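Local coordinates for protein putative sortase (Streptococcus pneumoniae, PDB 2W1J) that probably acts as a pilus-associated class C sortase, a cysteine transpeptidase that joins pilin subunits in Streptococcus pneumoniae pilus biogenesis, at residues Glu23-Ala28 against His139-Val144; Asp33-Val38 against Leu163-Gly168; Asp126-Lys131 against Thr176-Met181. All coordinates share one frame; numbering follows the deposited sequence.

In the fold
Interactions 1 and 2 fasten N-terminal elements of the chain to the sortase fold, and interaction 3 lies within that fold. Helix 18-33 meets a loop between two strands in interaction 1. The chain then leaves this helix and meets the loop 163-168 in interaction 2. The centres of these two contacts are 18 Å apart. Interaction 3 is on the other side of the chain's centre from interaction 1, with 29 Å between centres, and 25 Å from interaction 2. Its strand segment includes Cys177, probably the sortase nucleophile. Glycerol, probably from the crystallisation liquor, is bound beside interaction 3.

Interaction 1 (Glu23-Ala28 against His139-Val144); sequences ERMKLA and HNIKEV
Asn140 OD1 takes two backbone N-H groups, that of Lys142, whose side chain packs on Met25, and that of Glu143. Lys142 N is 2.8 Å from Asn140 OD1, and Glu143 N is 3.0 Å from the same oxygen. The two donors reach it from opposite faces of the amide plane, each tilted out of that plane. Asn140 N also bonds to Glu143 O, at 3.0 Å, and closes the loop. This Asx turn holds the loop in shape and offers Ile141 and Lys142 to the helix. The amide's other end, Asn140 ND2, binds Pro102 O.

The contact with the helix itself is apolar. Met25 is bent twice, at chi2 (-59°) and chi3 (-65°), and this curls its methyl over Lys142. Met25 CE lies 3.8 Å from Lys142 CD, while Met25 SD rests 4.0 Å from Lys142 CB. The lysine chain is extended and runs across the methionine at about a right angle. Met25 SD also meets Ile141 CG1 at 4.1 Å, the two side chains sliding past each other in opposite directions. Ile141 sends its terminal methyl to Arg24 instead. Ile141 CD1 is 3.6 Å from Arg24 CD and equally near Arg24 CB, so it lies against the aliphatic part of the arginine.

The guanidinium group of Arg24 is held elsewhere. Arg24 NE forms a salt bridge with Asp20, and NH1 donates to the carbonyls of Met59 and Glu61. With these bonds the charged end is engaged, and the aliphatic part faces Ile141. The arrangement is a beta-hairpin turn between strands 135-139 and 144-155, stabilised by an Asx turn and packed against helix 18-33.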
# COMPACT_ATOMS: atom_id res chain seq x y z
N GLU A 23 5.20 4.46 -20.71
CA GLU A 23 6.61 4.54 -20.31
C GLU A 23 6.76 4.26 -18.81
O GLU A 23 7.65 3.52 -18.38
CB GLU A 23 7.17 5.92 -20.65
CG GLU A 23 7.19 6.26 -22.14
CD GLU A 23 7.74 7.64 -22.43
OE1 GLU A 23 7.64 8.54 -21.56
OE2 GLU A 23 8.27 7.85 -23.55
N ARG A 24 5.91 4.90 -18.02
CA ARG A 24 6.00 4.77 -16.58
C ARG A 24 5.72 3.35 -16.13
O ARG A 24 6.39 2.84 -15.23
CB ARG A 24 5.02 5.74 -15.92
CG ARG A 24 5.39 7.21 -16.02
CD ARG A 24 4.19 8.04 -15.64
NE ARG A 24 4.47 9.47 -15.52
CZ ARG A 24 4.65 10.09 -14.36
NH1 ARG A 24 4.61 9.40 -13.23
NH2 ARG A 24 4.90 11.39 -14.34
N MET A 25 4.74 2.71 -16.75
CA MET A 25 4.40 1.34 -16.38
C MET A 25 5.50 0.36 -16.79
O MET A 25 5.72 -0.64 -16.11
CB MET A 25 3.05 0.94 -16.96
CG MET A 25 1.89 1.73 -16.36
SD MET A 25 1.68 1.59 -14.57
CE MET A 25 1.25 -0.15 -14.41
N LYS A 26 6.19 0.65 -17.89
CA LYS A 26 7.35 -0.16 -18.27
C LYS A 26 8.38 -0.15 -17.14
O LYS A 26 8.91 -1.20 -16.74
CB LYS A 26 7.99 0.41 -19.54
CG LYS A 26 9.33 -0.23 -19.94
CD LYS A 26 10.04 0.60 -21.00
CE LYS A 26 11.26 1.28 -20.45
NZ LYS A 26 12.40 0.33 -20.41
N LEU A 27 8.66 1.04 -16.63
CA LEU A 27 9.63 1.17 -15.53
C LEU A 27 9.16 0.47 -14.27
O LEU A 27 9.94 -0.17 -13.57
CB LEU A 27 9.92 2.64 -15.25
CG LEU A 27 10.62 3.38 -16.39
CD1 LEU A 27 10.66 4.89 -16.15
CD2 LEU A 27 12.01 2.83 -16.61
N ALA A 28 7.87 0.60 -13.97
CA ALA A 28 7.32 -0.02 -12.76
C ALA A 28 7.36 -1.53 -12.88
O ALA A 28 7.70 -2.24 -11.92
CB ALA A 28 5.89 0.45 -12.51
N HIS A 139 -5.69 2.23 -6.44
CA HIS A 139 -5.68 3.12 -7.60
C HIS A 139 -4.25 3.47 -7.94
O HIS A 139 -3.49 3.90 -7.06
CB HIS A 139 -6.40 4.43 -7.27
CG HIS A 139 -7.85 4.27 -6.93
ND1 HIS A 139 -8.85 4.83 -7.69
CD2 HIS A 139 -8.47 3.63 -5.90
CE1 HIS A 139 -10.03 4.55 -7.15
NE2 HIS A 139 -9.82 3.82 -6.06
N ASN A 140 -3.87 3.32 -9.20
CA ASN A 140 -2.57 3.79 -9.66
C ASN A 140 -2.75 4.62 -10.93
O ASN A 140 -3.88 4.87 -11.34
CB ASN A 140 -1.56 2.64 -9.80
CG ASN A 140 -1.96 1.63 -10.86
OD1 ASN A 140 -2.51 1.99 -11.90
ND2 ASN A 140 -1.66 0.37 -10.61
N ILE A 141 -1.66 5.08 -11.53
CA ILE A 141 -1.77 5.95 -12.69
C ILE A 141 -2.48 5.30 -13.88
O ILE A 141 -3.01 6.00 -14.74
CB ILE A 141 -0.41 6.50 -13.16
CG1 ILE A 141 0.60 5.36 -13.35
CG2 ILE A 141 0.10 7.54 -12.17
CD1 ILE A 141 1.89 5.79 -14.06
N LYS A 142 -2.46 3.97 -13.94
CA LYS A 142 -3.03 3.23 -15.06
C LYS A 142 -4.50 2.87 -14.85
O LYS A 142 -5.30 2.97 -15.79
CB LYS A 142 -2.21 1.96 -15.30
CG LYS A 142 -2.77 1.04 -16.39
CD LYS A 142 -1.94 -0.24 -16.49
CE LYS A 142 -2.62 -1.27 -17.37
NZ LYS A 142 -1.87 -2.56 -17.34
N GLU A 143 -4.86 2.42 -13.66
CA GLU A 143 -6.15 1.75 -13.48
C GLU A 143 -6.52 1.64 -12.01
O GLU A 143 -5.77 2.08 -11.13
CB GLU A 143 -6.10 0.35 -14.11
CG GLU A 143 -5.10 -0.58 -13.43
CD GLU A 143 -4.93 -1.89 -14.16
OE1 GLU A 143 -5.90 -2.38 -14.79
OE2 GLU A 143 -3.82 -2.44 -14.13
N VAL A 144 -7.68 1.06 -11.76
CA VAL A 144 -8.10 0.69 -10.42
C VAL A 144 -8.07 -0.83 -10.33
O VAL A 144 -8.60 -1.52 -11.22
CB VAL A 144 -9.52 1.20 -10.14
CG1 VAL A 144 -9.94 0.84 -8.72
CG2 VAL A 144 -9.59 2.71 -10.35

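Interaction 2 (Asp33-Val38 against Leu163-Gly168)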
# COMPACT_ATOMS: atom_id res chain seq x y z
N ASP A 33 9.73 -6.87 -11.63
CA ASP A 33 10.28 -8.12 -12.15
C ASP A 33 11.66 -8.43 -11.55
O ASP A 33 12.03 -9.60 -11.41
CB ASP A 33 10.38 -8.06 -13.67
CG ASP A 33 9.02 -8.08 -14.36
OD1 ASP A 33 7.99 -8.28 -13.69
OD2 ASP A 33 9.01 -7.92 -15.60
N SER A 34 12.40 -7.39 -11.18
CA SER A 34 13.76 -7.55 -10.64
C SER A 34 13.82 -7.29 -9.14
O SER A 34 14.89 -7.16 -8.57
CB SER A 34 14.75 -6.63 -11.35
OG SER A 34 14.46 -5.27 -11.10
N LEU A 35 12.66 -7.21 -8.50
CA LEU A 35 12.59 -6.83 -7.10
C LEU A 35 13.47 -7.68 -6.19
O LEU A 35 13.40 -8.90 -6.21
CB LEU A 35 11.15 -6.93 -6.61
CG LEU A 35 10.92 -6.60 -5.14
CD1 LEU A 35 11.15 -5.13 -4.88
CD2 LEU A 35 9.50 -7.01 -4.73
N ASN A 36 14.27 -7.00 -5.37
CA ASN A 36 14.91 -7.64 -4.23
C ASN A 36 13.90 -7.67 -3.09
O ASN A 36 13.72 -6.67 -2.40
CB ASN A 36 16.17 -6.88 -3.82
CG ASN A 36 16.89 -7.53 -2.66
OD1 ASN A 36 16.84 -8.75 -2.48
ND2 ASN A 36 17.57 -6.71 -1.85
N ASN A 37 13.24 -8.81 -2.91
CA ASN A 37 12.06 -8.91 -2.06
C ASN A 37 12.48 -9.14 -0.61
O ASN A 37 12.33 -10.24 -0.06
CB ASN A 37 11.14 -10.02 -2.59
CG ASN A 37 9.77 -10.07 -1.90
OD1 ASN A 37 9.19 -11.15 -1.80
ND2 ASN A 37 9.24 -8.91 -1.50
N VAL A 38 13.03 -8.09 -0.02
CA VAL A 38 13.49 -8.12 1.36
C VAL A 38 12.89 -6.91 2.07
O VAL A 38 13.09 -5.77 1.63
CB VAL A 38 15.03 -8.07 1.45
CG1 VAL A 38 15.48 -7.97 2.90
CG2 VAL A 38 15.63 -9.29 0.77
N LEU A 163 4.68 -11.08 4.54
CA LEU A 163 4.72 -9.87 3.72
C LEU A 163 5.45 -10.07 2.41
O LEU A 163 5.56 -9.14 1.62
CB LEU A 163 5.40 -8.74 4.50
CG LEU A 163 4.72 -8.38 5.83
CD1 LEU A 163 5.47 -7.25 6.51
CD2 LEU A 163 3.26 -8.00 5.61
N LEU A 164 5.97 -11.28 2.19
CA LEU A 164 6.79 -11.56 1.03
C LEU A 164 5.96 -12.10 -0.13
O LEU A 164 4.83 -12.55 0.06
CB LEU A 164 7.89 -12.55 1.40
CG LEU A 164 8.84 -12.07 2.50
CD1 LEU A 164 9.87 -13.16 2.79
CD2 LEU A 164 9.53 -10.76 2.11
N ILE A 165 6.52 -12.08 -1.33
CA ILE A 165 5.83 -12.61 -2.49
C ILE A 165 5.52 -14.09 -2.30
O ILE A 165 6.37 -14.85 -1.84
CB ILE A 165 6.67 -12.40 -3.78
CG1 ILE A 165 6.70 -10.92 -4.14
CG2 ILE A 165 6.13 -13.23 -4.93
CD1 ILE A 165 7.74 -10.57 -5.18
N VAL A 166 4.29 -14.47 -2.65
CA VAL A 166 3.93 -15.88 -2.74
C VAL A 166 3.79 -16.20 -4.22
O VAL A 166 2.91 -15.66 -4.90
CB VAL A 166 2.59 -16.16 -2.02
CG1 VAL A 166 2.27 -17.65 -2.06
CG2 VAL A 166 2.63 -15.64 -0.58
N PRO A 167 4.68 -17.04 -4.76
CA PRO A 167 4.57 -17.37 -6.19
C PRO A 167 3.16 -17.87 -6.56
O PRO A 167 2.58 -18.68 -5.85
CB PRO A 167 5.59 -18.50 -6.36
CG PRO A 167 6.59 -18.26 -5.28
CD PRO A 167 5.81 -17.73 -4.11
N GLY A 168 2.63 -17.38 -7.68
CA GLY A 168 1.31 -17.81 -8.15
C GLY A 168 0.13 -17.02 -7.61
O GLY A 168 -1.03 -17.34 -7.91
O HOH W 1 6.41 -8.55 -0.88
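Ile165 N donates to Asn37 OD1 at 2.9 Å, the one direct hydrogen bond between the two loops. The bond is nearly straight, with an N-H...O angle of 173°, and it lies in the carbonyl plane on a lone pair. Asn37 carries CG anti to its own nitrogen (chi1 -171°), which extends the amide toward the other loop.

A water makes the second polar link. It accepts from Asn37 ND2 at 2.9 Å and donates to Leu163 O at 2.7 Å. Asn37 ND2 also donates to Gly98 O.

Aliphatic carbons make van der Waals contacts with both oxygens of Asn37. Ile165 CG1 approaches Asn37 OD1 to 3.4 Å, and Leu164 CD2 lies 3.6 Å from the backbone Asn37 O. The apolar pair is separate: Leu35 CD2 meets Ile165 CD1 at 4.0 Å, and both side chains also touch Ser100.

Asn37 is the centre of an inverse gamma turn, in which Val38 N bonds to Asn36 O. The amide oxygen meets an N-H while its nitrogen meets a water and a carbonyl. This fixes which way the amide is turned. Uncharged groups supply all these polar links, so the joint should depend little on ionisation.

Interaction 3 (Asp126-Lys131 against Thr176-Met181); sequences DLTKLK and TCTPYM
Leu127 and Thr176 meet through methyl groups, with Leu127 CD2 3.8 Å from Thr176 CG2. The two side chains slide past each other in opposite directions. A looser approach lies beside it. Thr128 CG2 is 4.3 Å from Thr178 OG1, which adds little. Thr176 and Thr178 are alternate residues of one strand, so both turn toward Leu127 and Thr128.

Backbone bonds of a short 3-10 turn place Leu127 and Thr128, while outside hydrogen bonds hold Thr176. Two bonds brace the turn: Lys129 N reaches Asp126 O at 2.9 Å, and Leu130 N reaches Leu127 O at 3.1 Å. Leu127 has an unusual chi1 of -130°, away from the staggered values, and its CD2 branch is the one that touches. Thr176 divides its two branches between different partners. Its hydroxyl stands anti to the backbone N (chi1 -166°) and hydrogen-bonds with Ala114 O and with Thr116 OG1. That leaves the methyl to face the leucine. The threonine hydroxyl is thus satisfied in a buried place.

Thr176 and Cys177 end the sequence TLLTC, which matches the TLXTC signature of sortases. Cys177 is therefore probably the nucleophile. Glycerol, probably from the crystallisation liquor, hydrogen-bonds at Asp126 OD1, and glycerol is also found at Leu130 O.

The turn packs against side chains of three strands. Leu127 touches Val189 of strand 185-194 and Ile71 of strand 65-71, and Thr128 and Thr178 both touch Leu187. Strand 170-178 runs antiparallel to strand 185-194, with backbone bonds from Thr176 to Leu187 and from Thr178 to His185. The 3-10 turn thus packs on these paired strands and, through Leu127, on strand 65-71.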
# COMPACT_ATOMS: atom_id res chain seq x y z
N ASP A 126 -9.74 1.64 11.57
CA ASP A 126 -10.87 0.72 11.42
C ASP A 126 -10.54 -0.56 10.64
O ASP A 126 -11.43 -1.32 10.29
CB ASP A 126 -12.07 1.43 10.79
CG ASP A 126 -12.76 2.39 11.75
OD1 ASP A 126 -12.65 2.22 12.99
OD2 ASP A 126 -13.42 3.33 11.26
N LEU A 127 -9.25 -0.82 10.41
CA LEU A 127 -8.87 -2.07 9.75
C LEU A 127 -9.37 -3.28 10.52
O LEU A 127 -9.64 -4.33 9.92
CB LEU A 127 -7.35 -2.15 9.59
CG LEU A 127 -6.82 -2.49 8.20
CD1 LEU A 127 -7.34 -1.57 7.09
CD2 LEU A 127 -5.29 -2.50 8.22
N THR A 128 -9.52 -3.15 11.84
CA THR A 128 -10.00 -4.25 12.67
C THR A 128 -11.45 -4.62 12.36
O THR A 128 -11.92 -5.68 12.79
CB THR A 128 -9.91 -3.93 14.17
OG1 THR A 128 -10.58 -2.69 14.43
CG2 THR A 128 -8.45 -3.84 14.61
N LYS A 129 -12.17 -3.74 11.67
CA LYS A 129 -13.55 -4.01 11.30
C LYS A 129 -13.66 -4.85 10.03
O LYS A 129 -14.73 -5.39 9.74
CB LYS A 129 -14.33 -2.71 11.08
CG LYS A 129 -14.52 -1.88 12.34
CD LYS A 129 -15.31 -0.59 12.10
CE LYS A 129 -16.74 -0.85 11.69
NZ LYS A 129 -17.49 0.43 11.53
N LEU A 130 -12.58 -4.94 9.26
CA LEU A 130 -12.63 -5.65 7.99
C LEU A 130 -12.78 -7.15 8.18
O LEU A 130 -12.17 -7.74 9.08
CB LEU A 130 -11.38 -5.35 7.16
CG LEU A 130 -11.26 -3.90 6.71
CD1 LEU A 130 -9.99 -3.75 5.89
CD2 LEU A 130 -12.51 -3.46 5.93
N LYS A 131 -13.57 -7.74 7.30
CA LYS A 131 -13.87 -9.17 7.34
C LYS A 131 -13.39 -9.82 6.06
O LYS A 131 -13.33 -9.18 5.01
CB LYS A 131 -15.37 -9.39 7.46
CG LYS A 131 -15.96 -8.83 8.75
CD LYS A 131 -17.43 -9.18 8.89
CE LYS A 131 -17.62 -10.64 9.27
NZ LYS A 131 -19.04 -10.99 9.60
N THR A 176 -1.03 -2.46 9.81
CA THR A 176 -1.10 -1.44 10.85
C THR A 176 -0.68 -2.03 12.19
O THR A 176 -0.36 -3.21 12.28
CB THR A 176 -2.50 -0.79 10.90
OG1 THR A 176 -2.45 0.41 11.68
CG2 THR A 176 -3.55 -1.73 11.47
N CYS A 177 -0.69 -1.21 13.24
CA CYS A 177 -0.36 -1.70 14.57
C CYS A 177 -1.61 -2.21 15.29
O CYS A 177 -2.72 -1.78 15.01
CB CYS A 177 0.31 -0.61 15.40
SG CYS A 177 1.92 -0.15 14.77
N THR A 178 -1.40 -3.13 16.23
CA THR A 178 -2.51 -3.73 16.95
C THR A 178 -1.95 -4.37 18.22
O THR A 178 -0.74 -4.54 18.34
CB THR A 178 -3.20 -4.78 16.03
OG1 THR A 178 -4.60 -4.85 16.33
CG2 THR A 178 -2.55 -6.15 16.13
N PRO A 179 -2.81 -4.69 19.21
CA PRO A 179 -4.21 -4.30 19.35
C PRO A 179 -4.36 -2.78 19.42
O PRO A 179 -3.39 -2.07 19.71
CB PRO A 179 -4.63 -4.91 20.69
CG PRO A 179 -3.63 -6.03 20.93
CD PRO A 179 -2.35 -5.53 20.34
N TYR A 180 -5.58 -2.33 19.17
CA TYR A 180 -5.93 -0.92 19.29
C TYR A 180 -5.42 -0.36 20.62
O TYR A 180 -5.71 -0.90 21.69
CB TYR A 180 -7.46 -0.83 19.18
CG TYR A 180 -8.06 0.54 19.42
CD1 TYR A 180 -7.90 1.56 18.49
CD2 TYR A 180 -8.80 0.80 20.57
CE1 TYR A 180 -8.46 2.82 18.71
CE2 TYR A 180 -9.38 2.05 20.79
CZ TYR A 180 -9.19 3.05 19.86
OH TYR A 180 -9.75 4.29 20.08
N MET A 181 -4.64 0.71 20.54
CA MET A 181 -4.16 1.43 21.73
C MET A 181 -3.24 0.59 22.61
O MET A 181 -3.05 0.90 23.79
CB MET A 181 -5.32 2.04 22.52
CG MET A 181 -6.06 3.06 21.69
SD MET A 181 -5.08 4.52 21.27
CE MET A 181 -6.24 5.40 20.23